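Local coordinates for vacuolar protein sorting 29 (Cryptosporidium parvum, PDB 2A22) that probably serves in intracellular protein transport as a VPS29-family sorting protein built on a calcineurin-like phosphoesterase fold, at residues L30-A40 and L164-S174; N80-L88 and I116-V124. All coordinates share one frame; numbering follows the deposited sequence.

Both contacts join the same two beta sheets, running from a strand of the six-stranded sheet to a strand of the five-stranded one and on into the loops beyond. Contact 1 is the larger and more fully buried, with 637 Å² covered against 357 Å² in the partly buried contact 2, which is nested along the chain inside the loop that contact 1 closes. Apolar packing and threonine hydroxyls bonded to backbone carbonyls make up contact 1; a histidine ring packed on a glycine and a weak His-Asp bond mark contact 2. Their centres are 13 Å apart, yet they touch where Asp33 OD1 comes 3.1 Å from His120 CE1.

Contact 1 (L30-A40 and L164-S174); sequences LIGDLKIPYGA and LNPGTATGAFS
Leu30 and Leu164 meet methyl to methyl at a slant, CD1 to CD1 at 3.6 Å, on strands 26-31 and 161-165, with loops following. Two residues after Leu164, the Pro166 ring lies with its CB against the carbonyl of Leu30. Beyond this the two loops run side by side, and Ala169 N donates a nearly straight bond to Gly32 O (3.0 Å, 164° at the hydrogen). Ala169 CB packs against Ile31 CG1 at 3.6 Å and also meets Leu34 CD1.

Two threonines then grip successive carbonyls. Thr168 turns its hydroxyl opposite its own backbone nitrogen (chi1 166°), and OG1 donates to Asp33 O at 2.7 Å. In Thr170 the first torsion (55°) sets OG1 between the backbone nitrogen and carbonyl carbon and points it at Leu34 O; the 2.5 Å bond is short, and its exact length should not be pressed. OG1 also accepts from Ala172 N in an ST turn. The same torsion leaves CG2 to pack on Leu34, whose side chain runs at about a right angle to it, and on the end of Ile36. Ala40 CB closes on Thr170 CB at 3.6 Å, and Ala172 CB rests on Lys35 CB.

The Asp33 carboxylate meets water and partners beyond the two loops. Two waters lie between OD2 and Asn165 OD1 or Gly167 O, within hydrogen-bonding distance, while His149 N bonds to OD2. Lys35 NZ reaches His151 and, through water, Phe173 O.

The two hydroxyl bonds hold the successive peptide groups Asp33-Leu34 and Leu34-Lys35, on either side of Leu34. Gly32-Asp33, in the loop after the first strand, matches the place of the metal-binding aspartate of metallophosphoesterases, so the bonds would probably hold such a loop in shape, although no metal is modelled.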
loop_
_atom_site.group_PDB
_atom_site.type_symbol
_atom_site.label_atom_id
_atom_site.label_comp_id
_atom_site.label_asym_id
_atom_site.label_seq_id
_atom_site.Cartn_x
_atom_site.Cartn_y
_atom_site.Cartn_z
ATOM N N LEU A 30 -4.238 0.319 1.984
ATOM C CA LEU A 30 -3.030 0.353 1.135
ATOM C C LEU A 30 -2.029 1.268 1.814
ATOM O O LEU A 30 -2.327 2.449 2.077
ATOM C CB LEU A 30 -3.364 0.859 -0.273
ATOM C CG LEU A 30 -4.639 0.267 -0.918
ATOM C CD1 LEU A 30 -4.909 0.872 -2.295
ATOM C CD2 LEU A 30 -4.480 -1.248 -1.036
ATOM N N ILE A 31 -0.853 0.720 2.127
ATOM C CA ILE A 31 0.077 1.385 3.041
ATOM C C ILE A 31 1.497 0.855 2.780
ATOM O O ILE A 31 1.667 -0.283 2.319
ATOM C CB ILE A 31 -0.427 1.206 4.521
ATOM C CG1 ILE A 31 0.202 2.232 5.451
ATOM C CG2 ILE A 31 -0.348 -0.302 5.001
ATOM C CD1 ILE A 31 -0.376 2.234 6.866
ATOM N N GLY A 32 2.512 1.689 2.977
ATOM C CA GLY A 32 3.882 1.195 2.929
ATOM C C GLY A 32 4.935 2.288 3.125
ATOM O O GLY A 32 4.615 3.431 3.484
ATOM N N ASP A 33 6.201 1.909 2.933
ATOM C CA ASP A 33 7.324 2.859 2.964
ATOM C C ASP A 33 7.322 3.621 4.275
ATOM O O ASP A 33 7.452 4.864 4.281
ATOM C CB ASP A 33 7.238 3.794 1.754
ATOM C CG ASP A 33 7.589 3.071 0.457
ATOM O OD1 ASP A 33 8.677 2.452 0.416
ATOM O OD2 ASP A 33 6.790 3.097 -0.499
ATOM N N LEU A 34 7.115 2.860 5.359
ATOM C CA LEU A 34 7.191 3.339 6.737
ATOM C C LEU A 34 8.615 3.710 7.080
ATOM O O LEU A 34 8.856 4.766 7.661
ATOM C CB LEU A 34 6.681 2.281 7.735
ATOM C CG LEU A 34 5.165 2.065 7.884
ATOM C CD1 LEU A 34 4.502 1.460 6.624
ATOM C CD2 LEU A 34 4.920 1.147 9.094
ATOM N N LYS A 35 9.552 2.839 6.723
ATOM C CA LYS A 35 10.976 3.099 6.966
ATOM C C LYS A 35 11.280 3.398 8.444
ATOM O O LYS A 35 12.100 4.255 8.765
ATOM C CB LYS A 35 11.491 4.210 6.039
ATOM C CG LYS A 35 11.672 3.687 4.644
ATOM C CD LYS A 35 11.938 4.760 3.632
ATOM C CE LYS A 35 11.653 4.165 2.248
ATOM N NZ LYS A 35 12.296 4.886 1.138
ATOM N N ILE A 36 10.581 2.689 9.321
ATOM C CA ILE A 36 10.835 2.712 10.766
ATOM C C ILE A 36 11.839 1.609 11.069
ATOM O O ILE A 36 11.681 0.495 10.561
ATOM C CB ILE A 36 9.513 2.465 11.578
ATOM C CG1 ILE A 36 8.466 3.535 11.236
ATOM C CG2 ILE A 36 9.777 2.493 13.044
ATOM C CD1 ILE A 36 7.115 3.307 11.891
ATOM N N PRO A 37 12.882 1.909 11.886
ATOM C CA PRO A 37 13.196 3.178 12.598
ATOM C C PRO A 37 14.124 4.160 11.841
ATOM O O PRO A 37 14.340 5.290 12.313
ATOM C CB PRO A 37 13.891 2.674 13.860
ATOM C CG PRO A 37 14.734 1.490 13.307
ATOM C CD PRO A 37 13.901 0.873 12.176
ATOM N N TYR A 38 14.618 3.760 10.673
ATOM C CA TYR A 38 15.660 4.502 9.951
ATOM C C TYR A 38 15.255 5.938 9.611
ATOM O O TYR A 38 16.018 6.867 9.864
ATOM C CB TYR A 38 16.043 3.777 8.638
ATOM C CG TYR A 38 16.251 2.280 8.787
ATOM C CD1 TYR A 38 17.031 1.750 9.834
ATOM C CD2 TYR A 38 15.680 1.396 7.874
ATOM C CE1 TYR A 38 17.217 0.385 9.973
ATOM C CE2 TYR A 38 15.871 0.036 7.991
ATOM C CZ TYR A 38 16.624 -0.470 9.043
ATOM O OH TYR A 38 16.796 -1.828 9.129
ATOM N N GLY A 39 14.057 6.103 9.046
ATOM C CA GLY A 39 13.592 7.393 8.567
ATOM C C GLY A 39 12.467 8.013 9.370
ATOM O O GLY A 39 12.087 9.160 9.115
ATOM N N ALA A 40 11.923 7.250 10.315
ATOM C CA ALA A 40 10.812 7.671 11.188
ATOM C C ALA A 40 10.690 6.738 12.404
ATOM O O ALA A 40 11.148 5.612 12.357
ATOM C CB ALA A 40 9.518 7.681 10.426
ATOM N N LEU A 164 -2.163 2.521 -8.222
ATOM C CA LEU A 164 -2.177 3.236 -6.938
ATOM C C LEU A 164 -0.796 3.169 -6.288
ATOM O O LEU A 164 -0.108 2.137 -6.377
ATOM C CB LEU A 164 -3.226 2.612 -6.011
ATOM C CG LEU A 164 -4.632 2.405 -6.645
ATOM C CD1 LEU A 164 -5.546 1.631 -5.759
ATOM C CD2 LEU A 164 -5.271 3.755 -6.952
ATOM N N ASN A 165 -0.397 4.262 -5.650
ATOM C CA ASN A 165 0.811 4.291 -4.819
ATOM C C ASN A 165 0.394 5.046 -3.584
ATOM O O ASN A 165 0.051 6.211 -3.691
ATOM C CB ASN A 165 1.977 5.004 -5.539
ATOM C CG ASN A 165 3.281 5.031 -4.730
ATOM O OD1 ASN A 165 3.277 5.056 -3.492
ATOM N ND2 ASN A 165 4.421 5.063 -5.451
ATOM N N PRO A 166 0.351 4.358 -2.431
ATOM C CA PRO A 166 -0.159 4.946 -1.211
ATOM C C PRO A 166 0.812 5.934 -0.569
ATOM O O PRO A 166 0.450 6.578 0.417
ATOM C CB PRO A 166 -0.380 3.722 -0.315
ATOM C CG PRO A 166 0.657 2.783 -0.718
ATOM C CD PRO A 166 0.748 2.951 -2.220
ATOM N N GLY A 167 2.006 6.093 -1.163
ATOM C CA GLY A 167 3.027 6.986 -0.636
ATOM C C GLY A 167 3.687 6.417 0.604
ATOM O O GLY A 167 3.560 5.201 0.901
ATOM N N THR A 168 4.401 7.283 1.323
ATOM C CA THR A 168 5.037 6.874 2.603
ATOM C C THR A 168 4.060 7.106 3.744
ATOM O O THR A 168 3.582 8.222 3.931
ATOM C CB THR A 168 6.372 7.645 2.882
ATOM O OG1 THR A 168 6.743 7.458 4.242
ATOM C CG2 THR A 168 6.254 9.173 2.584
ATOM N N ALA A 169 3.745 6.062 4.501
ATOM C CA ALA A 169 2.818 6.185 5.626
ATOM C C ALA A 169 3.339 7.101 6.746
ATOM O O ALA A 169 2.564 7.591 7.555
ATOM C CB ALA A 169 2.553 4.800 6.223
ATOM N N THR A 170 4.660 7.216 6.862
ATOM C CA THR A 170 5.295 7.933 7.989
ATOM C C THR A 170 5.791 9.345 7.616
ATOM O O THR A 170 6.094 10.155 8.495
ATOM C CB THR A 170 6.504 7.137 8.559
ATOM O OG1 THR A 170 7.451 6.838 7.509
ATOM C CG2 THR A 170 6.026 5.853 9.235
ATOM N N GLY A 171 5.888 9.624 6.319
ATOM C CA GLY A 171 6.552 10.842 5.870
ATOM C C GLY A 171 8.076 10.766 5.915
ATOM O O GLY A 171 8.757 11.798 5.811
ATOM N N ALA A 172 8.608 9.555 6.060
ATOM C CA ALA A 172 10.050 9.299 5.963
ATOM C C ALA A 172 10.595 9.877 4.666
ATOM O O ALA A 172 9.901 9.850 3.626
ATOM C CB ALA A 172 10.339 7.788 6.038
ATOM N N PHE A 173 11.821 10.404 4.720
ATOM C CA PHE A 173 12.394 11.088 3.548
ATOM C C PHE A 173 12.882 10.087 2.495
ATOM O O PHE A 173 13.530 9.096 2.821
ATOM C CB PHE A 173 13.531 12.065 3.934
ATOM C CG PHE A 173 14.031 12.939 2.789
ATOM C CD1 PHE A 173 13.437 14.184 2.516
ATOM C CD2 PHE A 173 15.124 12.551 2.021
ATOM C CE1 PHE A 173 13.911 15.010 1.455
ATOM C CE2 PHE A 173 15.633 13.394 0.966
ATOM C CZ PHE A 173 15.006 14.594 0.679
ATOM N N SER A 174 12.542 10.377 1.240
ATOM C CA SER A 174 13.193 9.819 0.062
ATOM C C SER A 174 13.495 10.983 -0.895
ATOM O O SER A 174 12.639 11.843 -1.112
ATOM C CB SER A 174 12.251 8.855 -0.655
ATOM O OG SER A 174 12.655 8.692 -2.012
HETATM O O HOH W 1 1.534 4.437 2.742
HETATM O O HOH W 2 5.631 5.290 -2.211
HETATM O O HOH W 3 4.217 2.769 -0.423
HETATM O O HOH W 4 14.260 6.627 1.847
HETATM O O HOH W 5 13.052 10.980 7.339
#

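Contact 2 (N80-L88 and I116-V124)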
loop_
_atom_site.group_PDB
_atom_site.type_symbol
_atom_site.label_atom_id
_atom_site.label_comp_id
_atom_site.label_asym_id
_atom_site.label_seq_id
_atom_site.Cartn_x
_atom_site.Cartn_y
_atom_site.Cartn_z
ATOM N N ASN A 80 -6.362 -10.961 6.919
ATOM C CA ASN A 80 -5.763 -10.865 5.558
ATOM C C ASN A 80 -4.765 -9.708 5.357
ATOM O O ASN A 80 -5.140 -8.594 4.951
ATOM C CB ASN A 80 -6.852 -10.860 4.458
ATOM C CG ASN A 80 -7.848 -12.025 4.620
ATOM O OD1 ASN A 80 -7.442 -13.139 4.926
ATOM N ND2 ASN A 80 -9.140 -11.754 4.450
ATOM N N VAL A 81 -3.504 -9.981 5.668
ATOM C CA VAL A 81 -2.453 -8.969 5.623
ATOM C C VAL A 81 -1.304 -9.442 4.721
ATOM O O VAL A 81 -0.619 -10.418 5.039
ATOM C CB VAL A 81 -1.932 -8.628 7.028
ATOM C CG1 VAL A 81 -0.764 -7.656 6.939
ATOM C CG2 VAL A 81 -3.072 -8.023 7.888
ATOM N N TYR A 82 -1.126 -8.753 3.594
ATOM C CA TYR A 82 -0.086 -9.068 2.628
ATOM C C TYR A 82 0.991 -8.000 2.665
ATOM O O TYR A 82 0.699 -6.795 2.520
ATOM C CB TYR A 82 -0.693 -9.151 1.208
ATOM C CG TYR A 82 -1.752 -10.239 1.121
ATOM C CD1 TYR A 82 -1.401 -11.512 0.721
ATOM C CD2 TYR A 82 -3.095 -10.003 1.492
ATOM C CE1 TYR A 82 -2.325 -12.538 0.666
ATOM C CE2 TYR A 82 -4.055 -11.038 1.439
ATOM C CZ TYR A 82 -3.641 -12.307 1.018
ATOM O OH TYR A 82 -4.505 -13.386 0.934
ATOM N N ILE A 83 2.236 -8.440 2.833
ATOM C CA ILE A 83 3.393 -7.557 2.875
ATOM C C ILE A 83 4.409 -8.056 1.895
ATOM O O ILE A 83 4.777 -9.252 1.887
ATOM C CB ILE A 83 4.018 -7.514 4.288
ATOM C CG1 ILE A 83 2.986 -6.980 5.309
ATOM C CG2 ILE A 83 5.320 -6.691 4.290
ATOM C CD1 ILE A 83 3.355 -7.193 6.822
ATOM N N VAL A 84 4.861 -7.158 1.029
ATOM C CA VAL A 84 5.918 -7.524 0.106
ATOM C C VAL A 84 7.249 -6.912 0.566
ATOM O O VAL A 84 7.276 -5.936 1.317
ATOM C CB VAL A 84 5.581 -7.157 -1.356
ATOM C CG1 VAL A 84 4.386 -7.991 -1.820
ATOM C CG2 VAL A 84 5.336 -5.626 -1.514
ATOM N N SER A 85 8.336 -7.515 0.123
ATOM C CA SER A 85 9.681 -7.038 0.415
ATOM C C SER A 85 10.049 -5.739 -0.324
ATOM O O SER A 85 9.906 -5.642 -1.549
ATOM C CB SER A 85 10.681 -8.134 0.022
ATOM O OG SER A 85 11.920 -7.847 0.630
ATOM N N GLY A 86 10.534 -4.751 0.414
ATOM C CA GLY A 86 11.106 -3.550 -0.191
ATOM C C GLY A 86 12.623 -3.541 -0.171
ATOM O O GLY A 86 13.231 -4.466 0.325
ATOM N N ASP A 87 13.235 -2.486 -0.700
ATOM C CA ASP A 87 14.701 -2.402 -0.819
ATOM C C ASP A 87 15.435 -2.127 0.508
ATOM O O ASP A 87 16.626 -2.305 0.583
ATOM C CB ASP A 87 15.112 -1.349 -1.863
ATOM C CG ASP A 87 14.636 0.050 -1.519
ATOM O OD1 ASP A 87 13.471 0.245 -1.127
ATOM O OD2 ASP A 87 15.427 0.993 -1.655
ATOM N N LEU A 88 14.719 -1.685 1.538
ATOM C CA LEU A 88 15.342 -1.370 2.822
ATOM C C LEU A 88 14.951 -2.358 3.911
ATOM O O LEU A 88 15.256 -2.150 5.091
ATOM C CB LEU A 88 14.974 0.054 3.257
ATOM C CG LEU A 88 15.573 1.227 2.465
ATOM C CD1 LEU A 88 15.079 2.562 3.036
ATOM C CD2 LEU A 88 17.124 1.191 2.448
ATOM N N ILE A 116 -5.891 -7.967 -7.572
ATOM C CA ILE A 116 -5.033 -6.866 -7.182
ATOM C C ILE A 116 -3.563 -7.292 -7.114
ATOM O O ILE A 116 -3.200 -8.225 -6.369
ATOM C CB ILE A 116 -5.526 -6.231 -5.862
ATOM C CG1 ILE A 116 -7.060 -6.053 -5.941
ATOM C CG2 ILE A 116 -4.761 -4.919 -5.578
ATOM C CD1 ILE A 116 -7.703 -5.196 -4.846
ATOM N N GLY A 117 -2.724 -6.596 -7.883
ATOM C CA GLY A 117 -1.282 -6.830 -7.862
ATOM C C GLY A 117 -0.622 -5.910 -6.847
ATOM O O GLY A 117 -1.008 -4.741 -6.726
ATOM N N LEU A 118 0.359 -6.446 -6.125
ATOM C CA LEU A 118 1.088 -5.735 -5.062
ATOM C C LEU A 118 2.598 -6.003 -5.189
ATOM O O LEU A 118 3.021 -7.164 -5.225
ATOM C CB LEU A 118 0.624 -6.215 -3.693
ATOM C CG LEU A 118 1.378 -5.636 -2.483
ATOM C CD1 LEU A 118 1.005 -4.161 -2.313
ATOM C CD2 LEU A 118 0.999 -6.464 -1.245
ATOM N N MET A 119 3.392 -4.939 -5.305
ATOM C CA MET A 119 4.832 -5.084 -5.385
ATOM C C MET A 119 5.500 -3.787 -4.930
ATOM O O MET A 119 4.893 -2.747 -5.005
ATOM C CB MET A 119 5.267 -5.482 -6.805
ATOM C CG MET A 119 4.876 -4.495 -7.905
ATOM S SD MET A 119 5.648 -4.866 -9.524
ATOM C CE MET A 119 6.936 -5.998 -8.994
ATOM N N HIS A 120 6.741 -3.855 -4.454
ATOM C CA HIS A 120 7.384 -2.666 -3.926
ATOM C C HIS A 120 7.555 -1.528 -4.955
ATOM O O HIS A 120 7.342 -0.358 -4.626
ATOM C CB HIS A 120 8.705 -2.987 -3.193
ATOM C CG HIS A 120 9.347 -1.772 -2.605
ATOM N ND1 HIS A 120 8.763 -1.048 -1.583
ATOM C CD2 HIS A 120 10.472 -1.102 -2.950
ATOM C CE1 HIS A 120 9.516 0.004 -1.310
ATOM N NE2 HIS A 120 10.557 -0.002 -2.128
ATOM N N GLY A 121 7.931 -1.861 -6.186
ATOM C CA GLY A 121 8.022 -0.845 -7.235
ATOM C C GLY A 121 9.413 -0.486 -7.725
ATOM O O GLY A 121 9.572 0.148 -8.774
ATOM N N ASN A 122 10.433 -0.895 -6.976
ATOM C CA ASN A 122 11.797 -0.617 -7.365
ATOM C C ASN A 122 12.189 -1.444 -8.588
ATOM O O ASN A 122 13.135 -1.092 -9.298
ATOM C CB ASN A 122 12.752 -0.832 -6.192
ATOM C CG ASN A 122 12.836 -2.286 -5.752
ATOM O OD1 ASN A 122 11.831 -2.978 -5.588
ATOM N ND2 ASN A 122 14.049 -2.745 -5.544
ATOM N N GLN A 123 11.431 -2.520 -8.829
ATOM C CA GLN A 123 11.542 -3.360 -10.032
ATOM C C GLN A 123 10.947 -2.697 -11.257
ATOM O O GLN A 123 11.072 -3.230 -12.356
ATOM C CB GLN A 123 10.800 -4.694 -9.876
ATOM C CG GLN A 123 10.964 -5.427 -8.528
ATOM C CD GLN A 123 9.932 -5.004 -7.481
ATOM O OE1 GLN A 123 9.402 -3.883 -7.523
ATOM N NE2 GLN A 123 9.664 -5.894 -6.524
ATOM N N VAL A 124 10.258 -1.572 -11.075
ATOM C CA VAL A 124 9.625 -0.856 -12.200
ATOM C C VAL A 124 10.609 0.168 -12.754
ATOM O O VAL A 124 11.027 1.075 -12.037
ATOM C CB VAL A 124 8.301 -0.158 -11.773
ATOM C CG1 VAL A 124 7.703 0.665 -12.922
ATOM C CG2 VAL A 124 7.293 -1.184 -11.254
HETATM O O HOH W 6 8.368 -6.068 -3.899
#
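The chain parts 82-87 and 118-122 run parallel, 2° apart, and come closest at Gly86 and His120, whose CA atoms are 5.3 Å apart; a water joins Ser85 O, His120 N and Gln123 NE2. Leu118 CD2 sits against Val84 CG1 at 3.8 Å, the two side chains meeting obliquely, and the same CD2 also reaches Tyr82 CB. Val84 turns its other methyl, CG2, onto the backbone at Met119 and His120. With CG opposite its backbone nitrogen (chi1 -178°), His120 brings its ring under Gly86, whose CA stands 3.6 Å from the ring centroid and 17° off the normal, a CH-pi contact over the face. Its NE2 makes a weak, bent bond of 3.1 Å to Asp87 OD1. Partners beyond the segments steady both groups: Thr62 O bonds to His120 ND1, Asn64 ND2 to Asp87 OD1, and His149 ND1 to His120 NE2, the two imidazole rings meeting at a steep angle. Asp87, His120 and His149 cluster in a way that may correspond to the metal centre of calcineurin-like phosphoesterases, at the loop ends of the two-sheet sandwich, with no metal modelled.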